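PDB 4PQ1: putative electron transport related protein from Corynebacterium diphtheriae, which probably acts as a thioredoxin-like, DsbF-type thiol-disulfide oxidoreductase, exchanging electrons with its partners through a paired-cysteine redox centre. Local coordinates for residues Y42-C56 and V124-R136. Residues are numbered along the deposited sequence; the frame is centred on the assembly and turned at random.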
ATOM      1  N   TYR A  42      -2.354 -10.625   8.109  1.00 25.79           N
ATOM      2  CA  TYR A  42      -3.557  -9.806   8.269  1.00 30.60           C
ATOM      3  C   TYR A  42      -4.767 -10.407   7.539  1.00 26.74           C
ATOM      4  O   TYR A  42      -5.633  -9.683   7.043  1.00 21.87           O
ATOM      5  CB  TYR A  42      -3.288  -8.391   7.782  1.00 24.91           C
ATOM      6  CG  TYR A  42      -1.940  -7.885   8.263  1.00 29.67           C
ATOM      7  CD1 TYR A  42      -1.781  -7.396   9.551  1.00 29.71           C
ATOM      8  CD2 TYR A  42      -0.820  -7.931   7.435  1.00 30.12           C
ATOM      9  CE1 TYR A  42      -0.530  -6.942  10.000  1.00 38.62           C
ATOM     10  CE2 TYR A  42       0.426  -7.483   7.873  1.00 31.90           C
ATOM     11  CZ  TYR A  42       0.566  -6.990   9.155  1.00 31.29           C
ATOM     12  OH  TYR A  42       1.806  -6.551   9.591  1.00 39.98           O
ATOM     13  N   LYS A  43      -4.803 -11.733   7.467  1.00 31.91           N
ATOM     14  CA  LYS A  43      -5.941 -12.443   6.871  1.00 34.61           C
ATOM     15  C   LYS A  43      -7.240 -11.977   7.501  1.00 33.28           C
ATOM     16  O   LYS A  43      -7.306 -11.794   8.714  1.00 37.29           O
ATOM     17  CB  LYS A  43      -5.787 -13.950   7.043  1.00 37.08           C
ATOM     18  CG  LYS A  43      -6.871 -14.762   6.368  1.00 42.02           C
ATOM     19  CD  LYS A  43      -6.729 -16.242   6.702  1.00 49.20           C
ATOM     20  CE  LYS A  43      -7.764 -17.089   5.967  1.00 31.68           C
ATOM     21  NZ  LYS A  43      -7.504 -17.107   4.509  1.00 37.47           N
ATOM     22  N   ASP A  44      -8.253 -11.760   6.663  1.00 41.55           N
ATOM     23  CA  ASP A  44      -9.588 -11.327   7.086  1.00 34.54           C
ATOM     24  C   ASP A  44      -9.579  -9.923   7.685  1.00 36.83           C
ATOM     25  O   ASP A  44     -10.562  -9.478   8.284  1.00 33.63           O
ATOM     26  CB  ASP A  44     -10.189 -12.341   8.067  1.00 33.06           C
ATOM     27  CG  ASP A  44     -10.349 -13.717   7.439  1.00 41.48           C
ATOM     28  OD1 ASP A  44     -11.004 -13.801   6.367  1.00 28.08           O
ATOM     29  OD2 ASP A  44      -9.789 -14.701   7.984  1.00 40.21           O
ATOM     30  N   LYS A  45      -8.472  -9.218   7.495  1.00 30.78           N
ATOM     31  CA  LYS A  45      -8.370  -7.825   7.923  1.00 32.14           C
ATOM     32  C   LYS A  45      -8.192  -6.898   6.715  1.00 26.27           C
ATOM     33  O   LYS A  45      -7.638  -7.294   5.682  1.00 25.15           O
ATOM     34  CB  LYS A  45      -7.213  -7.656   8.897  1.00 32.40           C
ATOM     35  CG  LYS A  45      -7.293  -8.495  10.166  1.00 35.03           C
ATOM     36  CD  LYS A  45      -8.237  -7.876  11.178  1.00 41.30           C
ATOM     37  CE  LYS A  45      -8.005  -8.456  12.570  1.00 40.65           C
ATOM     38  NZ  LYS A  45      -9.140  -8.146  13.491  1.00 61.42           N
ATOM     39  N   ILE A  46      -8.681  -5.672   6.840  1.00 20.58           N
ATOM     40  CA  ILE A  46      -8.490  -4.673   5.801  1.00 30.55           C
ATOM     41  C   ILE A  46      -7.000  -4.302   5.707  1.00 36.75           C
ATOM     42  O   ILE A  46      -6.308  -4.217   6.724  1.00 28.82           O
ATOM     43  CB  ILE A  46      -9.326  -3.413   6.077  1.00 36.55           C
ATOM     44  CG1 ILE A  46     -10.817  -3.737   6.021  1.00 29.90           C
ATOM     45  CG2 ILE A  46      -8.999  -2.313   5.082  1.00 35.93           C
ATOM     46  CD1 ILE A  46     -11.677  -2.548   6.393  1.00 31.71           C
ATOM     47  N   VAL A  47      -6.502  -4.126   4.487  1.00 27.55           N
ATOM     48  CA  VAL A  47      -5.098  -3.831   4.289  1.00 27.29           C
ATOM     49  C   VAL A  47      -4.909  -2.724   3.255  1.00 33.39           C
ATOM     50  O   VAL A  47      -5.358  -2.844   2.100  1.00 24.86           O
ATOM     51  CB  VAL A  47      -4.308  -5.074   3.848  1.00 27.03           C
ATOM     52  CG1 VAL A  47      -2.887  -4.680   3.509  1.00 26.58           C
ATOM     53  CG2 VAL A  47      -4.312  -6.143   4.953  1.00 29.79           C
ATOM     54  N   VAL A  48      -4.250  -1.643   3.676  1.00 25.32           N
ATOM     55  CA  VAL A  48      -3.939  -0.555   2.761  1.00 28.35           C
ATOM     56  C   VAL A  48      -2.468  -0.606   2.370  1.00 31.21           C
ATOM     57  O   VAL A  48      -1.588  -0.338   3.197  1.00 31.11           O
ATOM     58  CB  VAL A  48      -4.269   0.822   3.377  1.00 27.02           C
ATOM     59  CG1 VAL A  48      -3.953   1.930   2.395  1.00 27.33           C
ATOM     60  CG2 VAL A  48      -5.732   0.878   3.775  1.00 24.97           C
ATOM     61  N   LEU A  49      -2.213  -0.965   1.111  1.00 31.16           N
ATOM     62  CA  LEU A  49      -0.850  -1.024   0.551  1.00 27.73           C
ATOM     63  C   LEU A  49      -0.442   0.307  -0.040  1.00 24.46           C
ATOM     64  O   LEU A  49      -1.203   0.927  -0.797  1.00 20.20           O
ATOM     65  CB  LEU A  49      -0.752  -2.085  -0.550  1.00 29.65           C
ATOM     66  CG  LEU A  49      -1.129  -3.521  -0.254  1.00 23.59           C
ATOM     67  CD1 LEU A  49      -1.256  -4.252  -1.573  1.00 21.69           C
ATOM     68  CD2 LEU A  49      -0.062  -4.137   0.632  1.00 22.27           C
ATOM     69  N   ASN A  50       0.778   0.724   0.269  1.00 24.61           N
ATOM     70  CA  ASN A  50       1.297   1.993  -0.207  1.00 21.66           C
ATOM     71  C   ASN A  50       2.749   1.857  -0.614  1.00 19.99           C
ATOM     72  O   ASN A  50       3.605   1.490   0.199  1.00 17.52           O
ATOM     73  CB  ASN A  50       1.139   3.068   0.870  1.00 24.57           C
ATOM     74  CG  ASN A  50       1.764   4.380   0.473  1.00 23.17           C
ATOM     75  OD1 ASN A  50       2.823   4.731   0.974  1.00 30.18           O
ATOM     76  ND2 ASN A  50       1.122   5.109  -0.439  1.00 21.00           N
ATOM     77  N   ALA A  51       3.008   2.103  -1.895  1.00 19.79           N
ATOM     78  CA  ALA A  51       4.370   2.121  -2.420  1.00 23.86           C
ATOM     79  C   ALA A  51       4.956   3.514  -2.235  1.00 23.35           C
ATOM     80  O   ALA A  51       4.347   4.515  -2.632  1.00 23.35           O
ATOM     81  CB  ALA A  51       4.391   1.724  -3.878  1.00 18.07           C
ATOM     82  N   TRP A  52       6.136   3.574  -1.626  1.00 22.67           N
ATOM     83  CA  TRP A  52       6.712   4.843  -1.215  1.00 19.05           C
ATOM     84  C   TRP A  52       8.231   4.758  -1.203  1.00 20.63           C
ATOM     85  O   TRP A  52       8.798   3.671  -1.309  1.00 19.86           O
ATOM     86  CB  TRP A  52       6.204   5.227   0.177  1.00 20.85           C
ATOM     87  CG  TRP A  52       6.767   4.354   1.289  1.00 20.72           C
ATOM     88  CD1 TRP A  52       6.289   3.143   1.708  1.00 21.79           C
ATOM     89  CD2 TRP A  52       7.914   4.636   2.110  1.00 24.27           C
ATOM     90  NE1 TRP A  52       7.064   2.656   2.747  1.00 19.89           N
ATOM     91  CE2 TRP A  52       8.067   3.557   3.009  1.00 24.98           C
ATOM     92  CE3 TRP A  52       8.810   5.703   2.186  1.00 22.15           C
ATOM     93  CZ2 TRP A  52       9.100   3.509   3.956  1.00 19.31           C
ATOM     94  CZ3 TRP A  52       9.841   5.653   3.132  1.00 29.00           C
ATOM     95  CH2 TRP A  52       9.969   4.565   4.007  1.00 28.14           C
ATOM     96  N   GLY A  53       8.882   5.913  -1.074  1.00 22.00           N
ATOM     97  CA  GLY A  53      10.324   5.985  -0.879  1.00 19.98           C
ATOM     98  C   GLY A  53      10.570   7.335  -0.239  1.00 23.08           C
ATOM     99  O   GLY A  53       9.842   8.282  -0.535  1.00 23.37           O
ATOM    100  N   GLN A  54      11.559   7.438   0.645  1.00 29.67           N
ATOM    101  CA  GLN A  54      11.851   8.722   1.294  1.00 27.40           C
ATOM    102  C   GLN A  54      12.342   9.774   0.299  1.00 23.88           C
ATOM    103  O   GLN A  54      12.292  10.965   0.586  1.00 34.28           O
ATOM    104  CB  GLN A  54      12.871   8.539   2.425  1.00 22.69           C
ATOM    105  CG  GLN A  54      14.191   7.929   2.002  1.00 26.34           C
ATOM    106  CD  GLN A  54      15.119   8.934   1.351  1.00 27.93           C
ATOM    107  OE1 GLN A  54      15.329  10.033   1.874  1.00 25.65           O
ATOM    108  NE2 GLN A  54      15.665   8.571   0.193  1.00 27.78           N
ATOM    109  N   TRP A  55      12.804   9.325  -0.866  1.00 19.79           N
ATOM    110  CA  TRP A  55      13.335  10.198  -1.918  1.00 26.23           C
ATOM    111  C   TRP A  55      12.219  10.903  -2.679  1.00 25.87           C
ATOM    112  O   TRP A  55      12.458  11.714  -3.577  1.00 27.53           O
ATOM    113  CB  TRP A  55      14.184   9.371  -2.893  1.00 24.39           C
ATOM    114  CG  TRP A  55      13.440   8.146  -3.316  1.00 26.36           C
ATOM    115  CD1 TRP A  55      13.547   6.887  -2.780  1.00 24.55           C
ATOM    116  CD2 TRP A  55      12.431   8.071  -4.325  1.00 21.07           C
ATOM    117  NE1 TRP A  55      12.683   6.031  -3.420  1.00 24.52           N
ATOM    118  CE2 TRP A  55      11.980   6.737  -4.364  1.00 26.86           C
ATOM    119  CE3 TRP A  55      11.869   8.999  -5.205  1.00 19.83           C
ATOM    120  CZ2 TRP A  55      10.985   6.318  -5.240  1.00 27.56           C
ATOM    121  CZ3 TRP A  55      10.892   8.577  -6.075  1.00 26.84           C
ATOM    122  CH2 TRP A  55      10.455   7.251  -6.087  1.00 24.86           C
ATOM    123  N   CYS A  56      10.993  10.576  -2.298  1.00 26.30           N
ATOM    124  CA  CYS A  56       9.802  10.876  -3.068  1.00 23.32           C
ATOM    125  C   CYS A  56       8.968  11.951  -2.383  1.00 23.12           C
ATOM    126  O   CYS A  56       8.405  11.720  -1.316  1.00 31.70           O
ATOM    127  CB  CYS A  56       9.020   9.575  -3.256  1.00 23.36           C
ATOM    128  SG  CYS A  56       7.286   9.699  -3.592  1.00 31.43           S
ATOM    129  N   VAL A 124       4.789   4.278 -11.007  1.00 20.87           N
ATOM    130  CA  VAL A 124       3.975   5.230 -10.262  1.00 19.25           C
ATOM    131  C   VAL A 124       4.205   5.125  -8.764  1.00 24.84           C
ATOM    132  O   VAL A 124       3.823   4.147  -8.138  1.00 22.81           O
ATOM    133  CB  VAL A 124       2.475   5.037 -10.564  1.00 27.04           C
ATOM    134  CG1 VAL A 124       1.616   6.075  -9.814  1.00 16.79           C
ATOM    135  CG2 VAL A 124       2.223   5.103 -12.081  1.00 27.51           C
ATOM    136  N   VAL A 125       4.846   6.145  -8.198  1.00 23.94           N
ATOM    137  CA  VAL A 125       5.073   6.232  -6.761  1.00 22.41           C
ATOM    138  C   VAL A 125       4.780   7.665  -6.338  1.00 27.39           C
ATOM    139  O   VAL A 125       5.343   8.596  -6.904  1.00 25.19           O
ATOM    140  CB  VAL A 125       6.525   5.853  -6.363  1.00 20.97           C
ATOM    141  CG1 VAL A 125       6.714   5.980  -4.857  1.00 27.45           C
ATOM    142  CG2 VAL A 125       6.841   4.457  -6.791  1.00 22.04           C
ATOM    143  N   PRO A 126       3.894   7.847  -5.345  1.00 27.31           N
ATOM    144  CA  PRO A 126       3.262   6.755  -4.603  1.00 25.62           C
ATOM    145  C   PRO A 126       2.077   6.115  -5.344  1.00 20.55           C
ATOM    146  O   PRO A 126       1.542   6.694  -6.291  1.00 22.37           O
ATOM    147  CB  PRO A 126       2.802   7.449  -3.326  1.00 23.72           C
ATOM    148  CG  PRO A 126       2.441   8.823  -3.785  1.00 18.50           C
ATOM    149  CD  PRO A 126       3.405   9.162  -4.895  1.00 23.77           C
ATOM    150  N   THR A 127       1.739   4.898  -4.935  1.00 22.92           N
ATOM    151  CA  THR A 127       0.515   4.197  -5.337  1.00 16.54           C
ATOM    152  C   THR A 127      -0.100   3.668  -4.062  1.00 21.73           C
ATOM    153  O   THR A 127       0.616   3.182  -3.172  1.00 20.37           O
ATOM    154  CB  THR A 127       0.776   3.029  -6.319  1.00 21.22           C
ATOM    155  OG1 THR A 127       1.145   3.551  -7.603  1.00 21.52           O
ATOM    156  CG2 THR A 127      -0.500   2.089  -6.480  1.00 17.75           C
ATOM    157  N   THR A 128      -1.419   3.780  -3.953  1.00 21.52           N
ATOM    158  CA  THR A 128      -2.104   3.226  -2.800  1.00 27.71           C
ATOM    159  C   THR A 128      -3.190   2.254  -3.223  1.00 24.17           C
ATOM    160  O   THR A 128      -4.046   2.580  -4.052  1.00 24.77           O
ATOM    161  CB  THR A 128      -2.723   4.317  -1.926  1.00 26.48           C
ATOM    162  OG1 THR A 128      -1.685   5.159  -1.425  1.00 25.33           O
ATOM    163  CG2 THR A 128      -3.461   3.688  -0.755  1.00 22.70           C
ATOM    164  N   ILE A 129      -3.150   1.053  -2.661  1.00 24.49           N
ATOM    165  CA  ILE A 129      -4.184   0.067  -2.950  1.00 22.40           C
ATOM    166  C   ILE A 129      -4.927  -0.334  -1.686  1.00 24.29           C
ATOM    167  O   ILE A 129      -4.321  -0.812  -0.725  1.00 23.24           O
ATOM    168  CB  ILE A 129      -3.602  -1.175  -3.611  1.00 20.60           C
ATOM    169  CG1 ILE A 129      -2.879  -0.775  -4.900  1.00 17.89           C
ATOM    170  CG2 ILE A 129      -4.729  -2.185  -3.890  1.00 20.58           C
ATOM    171  CD1 ILE A 129      -2.120  -1.893  -5.547  1.00 19.60           C
ATOM    172  N   VAL A 130      -6.243  -0.130  -1.687  1.00 18.58           N
ATOM    173  CA  VAL A 130      -7.052  -0.527  -0.537  1.00 23.28           C
ATOM    174  C   VAL A 130      -7.613  -1.922  -0.802  1.00 27.08           C
ATOM    175  O   VAL A 130      -8.392  -2.102  -1.727  1.00 20.61           O
ATOM    176  CB  VAL A 130      -8.210   0.459  -0.263  1.00 20.04           C
ATOM    177  CG1 VAL A 130      -8.943   0.061   0.994  1.00 21.19           C
ATOM    178  CG2 VAL A 130      -7.689   1.896  -0.123  1.00 20.85           C
ATOM    179  N   LEU A 131      -7.179  -2.903  -0.016  1.00 26.77           N
ATOM    180  CA  LEU A 131      -7.678  -4.265  -0.136  1.00 28.57           C
ATOM    181  C   LEU A 131      -8.818  -4.491   0.851  1.00 29.90           C
ATOM    182  O   LEU A 131      -8.774  -3.953   1.961  1.00 25.18           O
ATOM    183  CB  LEU A 131      -6.562  -5.274   0.126  1.00 25.36           C
ATOM    184  CG  LEU A 131      -5.281  -5.154  -0.679  1.00 20.92           C
ATOM    185  CD1 LEU A 131      -4.296  -6.228  -0.213  1.00 18.23           C
ATOM    186  CD2 LEU A 131      -5.572  -5.291  -2.146  1.00 22.55           C
ATOM    187  N   ASP A 132      -9.833  -5.278   0.464  1.00 26.25           N
ATOM    188  CA  ASP A 132     -10.931  -5.575   1.393  1.00 27.97           C
ATOM    189  C   ASP A 132     -10.532  -6.766   2.247  1.00 28.96           C
ATOM    190  O   ASP A 132      -9.379  -7.171   2.227  1.00 24.30           O
ATOM    191  CB  ASP A 132     -12.280  -5.829   0.662  1.00 18.85           C
ATOM    192  CG  ASP A 132     -12.242  -7.014  -0.306  1.00 27.46           C
ATOM    193  OD1 ASP A 132     -11.448  -7.958  -0.103  1.00 23.02           O
ATOM    194  OD2 ASP A 132     -13.031  -7.005  -1.286  1.00 27.78           O
ATOM    195  N   LYS A 133     -11.481  -7.364   2.960  1.00 33.98           N
ATOM    196  CA  LYS A 133     -11.132  -8.417   3.911  1.00 29.90           C
ATOM    197  C   LYS A 133     -10.682  -9.703   3.214  1.00 30.80           C
ATOM    198  O   LYS A 133     -10.093 -10.588   3.843  1.00 26.45           O
ATOM    199  CB  LYS A 133     -12.312  -8.707   4.839  1.00 34.90           C
ATOM    200  CG  LYS A 133     -12.432  -7.745   6.013  1.00 30.35           C
ATOM    201  CD  LYS A 133     -13.650  -8.101   6.847  1.00 33.49           C
ATOM    202  CE  LYS A 133     -13.803  -7.180   8.032  1.00 42.59           C
ATOM    203  NZ  LYS A 133     -14.871  -7.678   8.949  1.00 58.42           N
ATOM    204  N   GLN A 134     -10.960  -9.808   1.917  1.00 25.00           N
ATOM    205  CA  GLN A 134     -10.528 -10.970   1.150  1.00 27.58           C
ATOM    206  C   GLN A 134      -9.259 -10.612   0.400  1.00 31.86           C
ATOM    207  O   GLN A 134      -8.794 -11.371  -0.456  1.00 26.65           O
ATOM    208  CB  GLN A 134     -11.622 -11.451   0.188  1.00 33.22           C
ATOM    209  CG  GLN A 134     -12.894 -11.924   0.891  1.00 26.10           C
ATOM    210  CD  GLN A 134     -13.976 -12.319  -0.085  1.00 33.86           C
ATOM    211  OE1 GLN A 134     -13.759 -13.159  -0.963  1.00 37.96           O
ATOM    212  NE2 GLN A 134     -15.147 -11.707   0.051  1.00 26.62           N
ATOM    213  N   HIS A 135      -8.708  -9.447   0.750  1.00 25.47           N
ATOM    214  CA  HIS A 135      -7.474  -8.942   0.175  1.00 23.00           C
ATOM    215  C   HIS A 135      -7.632  -8.815  -1.332  1.00 23.63           C
ATOM    216  O   HIS A 135      -6.788  -9.253  -2.105  1.00 24.87           O
ATOM    217  CB  HIS A 135      -6.284  -9.829   0.565  1.00 21.59           C
ATOM    218  CG  HIS A 135      -5.916  -9.731   2.020  1.00 27.16           C
ATOM    219  ND1 HIS A 135      -4.882 -10.455   2.582  1.00 28.44           N
ATOM    220  CD2 HIS A 135      -6.434  -8.978   3.025  1.00 26.25           C
ATOM    221  CE1 HIS A 135      -4.795 -10.168   3.873  1.00 27.05           C
ATOM    222  NE2 HIS A 135      -5.723  -9.274   4.169  1.00 18.13           N
ATOM    223  N   ARG A 136      -8.723  -8.170  -1.727  1.00 19.05           N
ATOM    224  CA  ARG A 136      -9.022  -7.886  -3.124  1.00 25.08           C
ATOM    225  C   ARG A 136      -9.066  -6.389  -3.254  1.00 20.26           C
ATOM    226  O   ARG A 136      -9.645  -5.726  -2.404  1.00 23.92           O
ATOM    227  CB  ARG A 136     -10.384  -8.485  -3.554  1.00 27.93           C
ATOM    228  CG  ARG A 136     -10.671  -9.885  -3.039  1.00 26.59           C
ATOM    229  CD  ARG A 136     -12.101 -10.346  -3.389  1.00 28.00           C
ATOM    230  NE  ARG A 136     -13.144  -9.529  -2.765  1.00 27.27           N
ATOM    231  CZ  ARG A 136     -14.451  -9.679  -3.001  1.00 33.76           C
ATOM    232  NH1 ARG A 136     -14.869 -10.611  -3.849  1.00 31.45           N
ATOM    233  NH2 ARG A 136     -15.344  -8.902  -2.398  1.00 23.96           N
TER
HETATM  234  O   HOH W   1     -12.156 -12.536   4.505  1.00 32.10           O
HETATM  235  O   HOH W   2      -7.932 -12.324   4.182  1.00 38.16           O
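In the redox site of this thioredoxin-like domain, Cys56 at the end of one segment faces cis-Pro126 near the start of the other; behind them strand 46-52 runs antiparallel to strand 127-131. Leu49 and Ile129 form a hydrogen-bonded pair with both backbone bonds short, Leu49 N to Ile129 O 2.8 Å and Ile129 N to Leu49 O 2.7 Å. On their face, Leu49 CD1 meets Leu131 CD1 at 3.9 Å. The other face carries Val48, Asn50, Thr128 and Val130. There Asn50, with CG anti to the backbone N (chi1 175°), swings its amide across, and Asn50 ND2 donates to Thr128 OG1 at 3.0 Å, the hydroxyl oxygen lying close to the amide plane. The same nitrogen also hydrogen-bonds to Glu62 OE1, so two acceptors restrain this buried amide. Where the strands end, His135 NE2 donates to Tyr42 O at 2.9 Å from above the carbonyl plane. Lys45 N reaches that oxygen from the opposite face, and the imidazole ties turn Tyr42-Lys45 to turn Asp132-His135. At the redox end, Cys56 SG, disulfide-bonded to Cys59, lies 4.1 Å from Pro126 CD. Val125 CG1 sits 4.0 Å from Cys56 SG and also touches Trp55 CH2. A CxxC disulfide at a helix start, facing a cis-proline, characterises thioredoxin-like thiol-disulfide oxidoreductases.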